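Local coordinates for protein phosphonate monoester hydrolase (Ruegeria pomeroyi, PDB 4UPK) that belongs to the sulfatase family of hydrolases within the alkaline phosphatase clan, enzymes built around a central beta sheet flanked by helices, at residues Q33-F38 / D338-V343; A66-S71 / I373-G378. One frame throughout, in Å; residues are numbered along the deposited sequence.

In the fold
From the N terminus the chain first lays down strand 35-41, then helix 60-67 and strand 70-76. About 300 residues after the first strand, strand 340-346 returns to pair with it, closing the loop of interaction 1; strand 372-375 then returns to strand 70-76 in interaction 2. The segments alternate along the sequence, so the two closures cross. Strands 340-346 and 372-375 are neighbours in the same mixed sheet, joined by a probable hydrogen bond of 2.8 Å from Ile342 N to Arg375 O. Together the contacts tie four strands side by side in the order 35-41, 340-346, 372-375 and 70-76, and the centres of interactions 1 and 2 lie about 11 Å apart.

Interaction 1 (Q33-F38 / D338-V343); sequences QSNVLF and DDTLIV
Residues Asn35 to Phe38 pair in parallel with Thr340 to Val343, the strand axes 4.6 Å apart at their closest and 13° from aligned. The ladder starts with a weak bond from Asn35 N to Asp339 O. It then tightens: Leu341 N gives to Asn35 O, Leu37 N reaches Leu341 O at 2.8 Å, and Val343 N donates to Leu37 O. The last carbonyl also receives the CA-H of Ile342.

A side-chain bond reinforces the entry to the ladder. Asn35 ND2 donates to Thr340 OG1 over 3.1 Å, with the hydroxyl oxygen lying in the amide plane and an N-H...O angle of 161°. With chi1 near -58° in both residues, Asn35 CG and Thr340 OG1 each stand anti to their own carbonyl carbon, beside the backbone N, and the two side chains cross obliquely where the amide meets the hydroxyl. That hydroxyl also bonds to Gln336 O, and the other end of the amide, Asn35 OD1, accepts from Trp233 N, so the hydroxyl and the amide each have two partners. The Thr340 methyl CG2 touches Leu37 CB at 3.9 Å.

On the opposite face Phe38 and Val343 meet obliquely. Val343 CB sits 3.9 Å from Phe38 CD1, its CG1 is close to CE1, and Val343 O lies at the ring edge, in its plane, 3.8 Å from CD1. Phe38 also stacks with His236. Val36 CG1 and Leu341 CD2 are looser neighbours at 4.3 Å.

Helix 303-333 packs on Leu37 and Ile342, and helix 394-402 on Val36, Phe38 and Leu341. A parallel strand pair buried between helices on both faces is consistent with the three-layer alpha/beta/alpha core of the alkaline phosphatase clan, to which this sulfatase-family chain belongs.

Interaction 2 (A66-S71 / I373-G378); sequences AQDAVS and IIRAPG
Asp68 sets its CG anti to the backbone N (chi1 -166°) and Arg375 does likewise (chi1 -158°), its chain then running extended from CG to NE, which carries NE across to the carboxylate. The salt bridge is made by Arg375 NE, 3.0 Å from Asp68 OD2. The carboxylate and guanidinium planes are tilted against each other, and NE approaches OD2 from well above the carboxylate plane. The bond is also bent, with an N-H...O angle of 143°. A water closes a second path, donating to Asp68 OD1 at 2.7 Å and accepting from Arg375 NH2. OD2 also bonds to Tyr337 OH, while a long, weak ion pair links Arg375 NH2 with Asp338 OD1; this second anionic partner may further steady the arginine's charge.

Next to the salt bridge along the strand, Ala69 CB packs 3.4 Å from Ile374 O and 3.7 Å from Arg375 CB, and also touches Ile373 CG2. Ile373 CD1 reaches back to Ala66 CB at 4.1 Å. Val70 and Ile374 form an antiparallel hydrogen-bonded pair, with Ile374 N to Val70 O at 2.9 Å and Val70 N returning to Ile374 O.

The contact thus fastens the turn between helix 60-67 and strand 70-76 to strand 372-375, with strand 340-346 along the far edge of the latter and helix 416-419 packing on Val70 and Ile374.

Interaction 1 (Q33-F38 / D338-V343)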
ATOM      1  N   GLN A  33      15.311  28.182 -14.671  1.00 40.36           N
ATOM      2  CA  GLN A  33      14.154  29.067 -14.524  1.00 39.68           C
ATOM      3  C   GLN A  33      13.739  29.236 -13.049  1.00 39.53           C
ATOM      4  O   GLN A  33      13.701  30.366 -12.552  1.00 38.30           O
ATOM      5  CB  GLN A  33      12.981  28.602 -15.420  1.00 41.51           C
ATOM      6  CG  GLN A  33      11.833  29.612 -15.566  1.00 52.62           C
ATOM      7  CD  GLN A  33      12.126  30.799 -16.466  1.00 69.15           C
ATOM      8  OE1 GLN A  33      13.251  31.017 -16.939  1.00 69.93           O
ATOM      9  NE2 GLN A  33      11.108  31.608 -16.710  1.00 53.08           N
ATOM     10  N   SER A  34      13.433  28.122 -12.356  1.00 33.89           N
ATOM     11  CA  SER A  34      13.053  28.160 -10.942  1.00 32.14           C
ATOM     12  C   SER A  34      13.861  27.111 -10.183  1.00 32.18           C
ATOM     13  O   SER A  34      13.500  25.930 -10.166  1.00 32.40           O
ATOM     14  CB  SER A  34      11.554  27.919 -10.767  1.00 36.89           C
ATOM     15  OG  SER A  34      10.761  28.852 -11.484  1.00 50.71           O
ATOM     16  N   ASN A  35      14.973  27.536  -9.579  1.00 24.73           N
ATOM     17  CA  ASN A  35      15.824  26.623  -8.819  1.00 21.94           C
ATOM     18  C   ASN A  35      15.598  26.804  -7.348  1.00 24.31           C
ATOM     19  O   ASN A  35      15.178  27.880  -6.908  1.00 23.43           O
ATOM     20  CB  ASN A  35      17.306  26.863  -9.115  1.00 17.05           C
ATOM     21  CG  ASN A  35      17.730  26.729 -10.555  1.00 28.83           C
ATOM     22  OD1 ASN A  35      17.429  25.743 -11.242  1.00 18.28           O
ATOM     23  ND2 ASN A  35      18.501  27.708 -11.019  1.00 23.18           N
ATOM     24  N   VAL A  36      15.878  25.743  -6.573  1.00 20.61           N
ATOM     25  CA  VAL A  36      15.828  25.792  -5.119  1.00 19.73           C
ATOM     26  C   VAL A  36      17.157  25.287  -4.546  1.00 21.01           C
ATOM     27  O   VAL A  36      17.555  24.152  -4.795  1.00 20.12           O
ATOM     28  CB  VAL A  36      14.573  25.123  -4.474  1.00 23.78           C
ATOM     29  CG1 VAL A  36      14.588  25.293  -2.948  1.00 22.60           C
ATOM     30  CG2 VAL A  36      13.279  25.696  -5.056  1.00 24.13           C
ATOM     31  N   LEU A  37      17.851  26.157  -3.810  1.00 16.65           N
ATOM     32  CA  LEU A  37      19.102  25.821  -3.145  1.00 14.66           C
ATOM     33  C   LEU A  37      18.856  25.927  -1.657  1.00 20.33           C
ATOM     34  O   LEU A  37      18.726  27.026  -1.111  1.00 21.10           O
ATOM     35  CB  LEU A  37      20.301  26.691  -3.598  1.00 13.32           C
ATOM     36  CG  LEU A  37      21.656  26.433  -2.858  1.00 14.62           C
ATOM     37  CD1 LEU A  37      22.159  25.001  -3.060  1.00 14.17           C
ATOM     38  CD2 LEU A  37      22.701  27.414  -3.269  1.00 11.90           C
ATOM     39  N   PHE A  38      18.769  24.767  -1.008  1.00 17.21           N
ATOM     40  CA  PHE A  38      18.494  24.650   0.412  1.00 15.27           C
ATOM     41  C   PHE A  38      19.732  24.148   1.156  1.00 19.95           C
ATOM     42  O   PHE A  38      20.077  22.959   1.077  1.00 17.46           O
ATOM     43  CB  PHE A  38      17.271  23.735   0.622  1.00 16.17           C
ATOM     44  CG  PHE A  38      16.663  23.675   2.005  1.00 15.81           C
ATOM     45  CD1 PHE A  38      17.061  24.567   3.004  1.00 16.90           C
ATOM     46  CD2 PHE A  38      15.657  22.764   2.296  1.00 15.63           C
ATOM     47  CE1 PHE A  38      16.495  24.513   4.278  1.00 16.85           C
ATOM     48  CE2 PHE A  38      15.095  22.708   3.570  1.00 17.66           C
ATOM     49  CZ  PHE A  38      15.505  23.598   4.546  1.00 15.75           C
ATOM     50  N   ASP A 338      20.357  34.960  -9.649  1.00 30.13           N
ATOM     51  CA  ASP A 338      19.138  35.785  -9.589  1.00 31.76           C
ATOM     52  C   ASP A 338      17.842  34.987  -9.747  1.00 37.39           C
ATOM     53  O   ASP A 338      16.845  35.399  -9.178  1.00 38.88           O
ATOM     54  CB  ASP A 338      19.189  36.962 -10.584  1.00 34.64           C
ATOM     55  CG  ASP A 338      20.413  37.861 -10.496  1.00 50.52           C
ATOM     56  OD1 ASP A 338      20.910  38.088  -9.368  1.00 52.83           O
ATOM     57  OD2 ASP A 338      20.817  38.408 -11.541  1.00 57.10           O
ATOM     58  N   ASP A 339      17.874  33.828 -10.452  1.00 34.04           N
ATOM     59  CA  ASP A 339      16.730  32.931 -10.707  1.00 34.58           C
ATOM     60  C   ASP A 339      16.604  31.750  -9.688  1.00 35.70           C
ATOM     61  O   ASP A 339      15.925  30.751  -9.990  1.00 35.16           O
ATOM     62  CB  ASP A 339      16.829  32.356 -12.145  1.00 37.27           C
ATOM     63  CG  ASP A 339      16.572  33.321 -13.295  1.00 53.56           C
ATOM     64  OD1 ASP A 339      16.106  34.464 -13.035  1.00 55.84           O
ATOM     65  OD2 ASP A 339      16.789  32.923 -14.457  1.00 60.34           O
ATOM     66  N   THR A 340      17.259  31.860  -8.500  1.00 28.12           N
ATOM     67  CA  THR A 340      17.271  30.796  -7.481  1.00 25.42           C
ATOM     68  C   THR A 340      16.748  31.244  -6.112  1.00 26.05           C
ATOM     69  O   THR A 340      17.164  32.279  -5.581  1.00 24.91           O
ATOM     70  CB  THR A 340      18.694  30.191  -7.374  1.00 26.26           C
ATOM     71  OG1 THR A 340      19.067  29.702  -8.656  1.00 27.15           O
ATOM     72  CG2 THR A 340      18.819  29.040  -6.340  1.00 21.02           C
ATOM     73  N   LEU A 341      15.881  30.407  -5.516  1.00 19.21           N
ATOM     74  CA  LEU A 341      15.426  30.590  -4.153  1.00 16.95           C
ATOM     75  C   LEU A 341      16.530  29.956  -3.299  1.00 21.81           C
ATOM     76  O   LEU A 341      16.751  28.733  -3.365  1.00 21.64           O
ATOM     77  CB  LEU A 341      14.058  29.904  -3.887  1.00 15.91           C
ATOM     78  CG  LEU A 341      13.590  29.837  -2.427  1.00 17.58           C
ATOM     79  CD1 LEU A 341      13.331  31.237  -1.844  1.00 17.59           C
ATOM     80  CD2 LEU A 341      12.381  28.971  -2.281  1.00 13.73           C
ATOM     81  N   ILE A 342      17.262  30.800  -2.557  1.00 18.22           N
ATOM     82  CA  ILE A 342      18.348  30.373  -1.684  1.00 17.88           C
ATOM     83  C   ILE A 342      17.859  30.410  -0.255  1.00 21.31           C
ATOM     84  O   ILE A 342      17.366  31.446   0.202  1.00 20.98           O
ATOM     85  CB  ILE A 342      19.687  31.159  -1.894  1.00 21.02           C
ATOM     86  CG1 ILE A 342      20.179  31.059  -3.371  1.00 22.06           C
ATOM     87  CG2 ILE A 342      20.773  30.674  -0.904  1.00 20.54           C
ATOM     88  CD1 ILE A 342      21.344  32.014  -3.763  1.00 33.34           C
ATOM     89  N   VAL A 343      17.944  29.263   0.429  1.00 17.31           N
ATOM     90  CA  VAL A 343      17.550  29.149   1.826  1.00 16.98           C
ATOM     91  C   VAL A 343      18.768  28.656   2.609  1.00 21.48           C
ATOM     92  O   VAL A 343      19.279  27.557   2.361  1.00 19.52           O
ATOM     93  CB  VAL A 343      16.294  28.267   2.105  1.00 20.27           C
ATOM     94  CG1 VAL A 343      15.899  28.349   3.581  1.00 19.35           C
ATOM     95  CG2 VAL A 343      15.111  28.637   1.216  1.00 20.11           C
TER

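Interaction 2 (A66-S71 / I373-G378)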
ATOM      1  N   ALA A  66      23.478  37.792   3.397  1.00 22.60           N
ATOM      2  CA  ALA A  66      22.511  38.499   4.253  1.00 22.36           C
ATOM      3  C   ALA A  66      22.323  39.955   3.766  1.00 27.39           C
ATOM      4  O   ALA A  66      21.196  40.457   3.742  1.00 26.64           O
ATOM      5  CB  ALA A  66      22.988  38.486   5.701  1.00 22.37           C
ATOM      6  N   GLN A  67      23.430  40.602   3.340  1.00 25.40           N
ATOM      7  CA  GLN A  67      23.446  41.966   2.803  1.00 26.57           C
ATOM      8  C   GLN A  67      22.668  42.080   1.473  1.00 29.50           C
ATOM      9  O   GLN A  67      22.125  43.142   1.171  1.00 29.56           O
ATOM     10  CB  GLN A  67      24.899  42.449   2.636  1.00 28.59           C
ATOM     11  CG  GLN A  67      25.199  43.786   3.309  1.00 57.73           C
ATOM     12  CD  GLN A  67      24.936  43.760   4.793  1.00 90.93           C
ATOM     13  OE1 GLN A  67      25.674  43.138   5.560  1.00 91.14           O
ATOM     14  NE2 GLN A  67      23.858  44.415   5.222  1.00 84.04           N
ATOM     15  N   ASP A  68      22.597  40.977   0.709  1.00 24.68           N
ATOM     16  CA  ASP A  68      21.895  40.914  -0.563  1.00 24.82           C
ATOM     17  C   ASP A  68      20.558  40.147  -0.447  1.00 27.83           C
ATOM     18  O   ASP A  68      19.962  39.777  -1.462  1.00 28.33           O
ATOM     19  CB  ASP A  68      22.830  40.280  -1.618  1.00 26.36           C
ATOM     20  CG  ASP A  68      22.380  40.449  -3.052  1.00 34.69           C
ATOM     21  OD1 ASP A  68      21.951  41.568  -3.415  1.00 36.73           O
ATOM     22  OD2 ASP A  68      22.448  39.457  -3.812  1.00 39.92           O
ATOM     23  N   ALA A  69      20.074  39.926   0.786  1.00 22.87           N
ATOM     24  CA  ALA A  69      18.858  39.136   1.026  1.00 22.12           C
ATOM     25  C   ALA A  69      18.092  39.514   2.284  1.00 26.37           C
ATOM     26  O   ALA A  69      18.285  40.601   2.827  1.00 26.25           O
ATOM     27  CB  ALA A  69      19.215  37.650   1.063  1.00 22.48           C
ATOM     28  N   VAL A  70      17.206  38.599   2.743  1.00 23.40           N
ATOM     29  CA  VAL A  70      16.374  38.757   3.934  1.00 22.52           C
ATOM     30  C   VAL A  70      16.901  37.864   5.107  1.00 25.64           C
ATOM     31  O   VAL A  70      17.032  36.639   4.960  1.00 23.70           O
ATOM     32  CB  VAL A  70      14.874  38.502   3.604  1.00 26.29           C
ATOM     33  CG1 VAL A  70      13.983  38.804   4.805  1.00 26.46           C
ATOM     34  CG2 VAL A  70      14.421  39.307   2.383  1.00 26.23           C
ATOM     35  N   SER A  71      17.199  38.505   6.253  1.00 21.21           N
ATOM     36  CA  SER A  71      17.679  37.864   7.477  1.00 20.37           C
ATOM     37  C   SER A  71      16.559  37.823   8.516  1.00 24.10           C
ATOM     38  O   SER A  71      15.887  38.827   8.730  1.00 21.91           O
ATOM     39  CB  SER A  71      18.873  38.621   8.055  1.00 22.83           C
ATOM     40  OG  SER A  71      19.940  38.667   7.124  1.00 25.00           O
ATOM     41  N   ILE A 373      18.652  32.964   6.357  1.00 16.15           N
ATOM     42  CA  ILE A 373      18.823  33.904   5.259  1.00 15.63           C
ATOM     43  C   ILE A 373      18.049  33.331   4.104  1.00 20.77           C
ATOM     44  O   ILE A 373      18.223  32.158   3.750  1.00 19.18           O
ATOM     45  CB  ILE A 373      20.313  34.203   4.854  1.00 18.28           C
ATOM     46  CG1 ILE A 373      21.216  34.567   6.078  1.00 18.50           C
ATOM     47  CG2 ILE A 373      20.378  35.303   3.771  1.00 17.71           C
ATOM     48  CD1 ILE A 373      22.746  34.358   5.861  1.00 24.03           C
ATOM     49  N   ILE A 374      17.175  34.156   3.516  1.00 17.53           N
ATOM     50  CA  ILE A 374      16.414  33.746   2.359  1.00 17.31           C
ATOM     51  C   ILE A 374      16.588  34.768   1.252  1.00 24.45           C
ATOM     52  O   ILE A 374      16.291  35.949   1.438  1.00 24.86           O
ATOM     53  CB  ILE A 374      14.914  33.417   2.661  1.00 19.69           C
ATOM     54  CG1 ILE A 374      14.782  32.270   3.718  1.00 18.15           C
ATOM     55  CG2 ILE A 374      14.150  33.093   1.350  1.00 19.66           C
ATOM     56  CD1 ILE A 374      13.315  31.909   4.166  1.00 17.71           C
ATOM     57  N   ARG A 375      17.079  34.305   0.097  1.00 21.82           N
ATOM     58  CA  ARG A 375      17.183  35.141  -1.080  1.00 21.39           C
ATOM     59  C   ARG A 375      16.255  34.582  -2.134  1.00 25.18           C
ATOM     60  O   ARG A 375      16.294  33.394  -2.450  1.00 21.99           O
ATOM     61  CB  ARG A 375      18.612  35.232  -1.637  1.00 19.65           C
ATOM     62  CG  ARG A 375      18.757  36.494  -2.477  1.00 17.27           C
ATOM     63  CD  ARG A 375      20.025  36.550  -3.276  1.00 23.94           C
ATOM     64  NE  ARG A 375      20.053  37.736  -4.140  1.00 35.12           N
ATOM     65  CZ  ARG A 375      19.466  37.828  -5.331  1.00 48.58           C
ATOM     66  NH1 ARG A 375      18.768  36.808  -5.819  1.00 44.51           N
ATOM     67  NH2 ARG A 375      19.550  38.950  -6.032  1.00 29.52           N
ATOM     68  N   ALA A 376      15.420  35.450  -2.676  1.00 25.41           N
ATOM     69  CA  ALA A 376      14.494  35.095  -3.729  1.00 26.72           C
ATOM     70  C   ALA A 376      14.525  36.214  -4.752  1.00 33.50           C
ATOM     71  O   ALA A 376      14.637  37.375  -4.348  1.00 32.97           O
ATOM     72  CB  ALA A 376      13.089  34.948  -3.155  1.00 27.43           C
ATOM     73  N   PRO A 377      14.427  35.920  -6.069  1.00 32.97           N
ATOM     74  CA  PRO A 377      14.353  37.024  -7.057  1.00 33.80           C
ATOM     75  C   PRO A 377      13.238  38.014  -6.699  1.00 37.22           C
ATOM     76  O   PRO A 377      12.107  37.601  -6.431  1.00 36.67           O
ATOM     77  CB  PRO A 377      14.057  36.310  -8.391  1.00 36.16           C
ATOM     78  CG  PRO A 377      13.679  34.910  -8.036  1.00 40.25           C
ATOM     79  CD  PRO A 377      14.321  34.596  -6.721  1.00 34.85           C
ATOM     80  N   GLY A 378      13.595  39.292  -6.613  1.00 34.78           N
ATOM     81  CA  GLY A 378      12.676  40.370  -6.259  1.00 35.52           C
ATOM     82  C   GLY A 378      12.504  40.650  -4.773  1.00 41.43           C
ATOM     83  O   GLY A 378      11.618  41.432  -4.400  1.00 41.92           O
TER
HETATM   84  O   HOH W   1      19.658  41.954  -4.859  1.00 40.10           O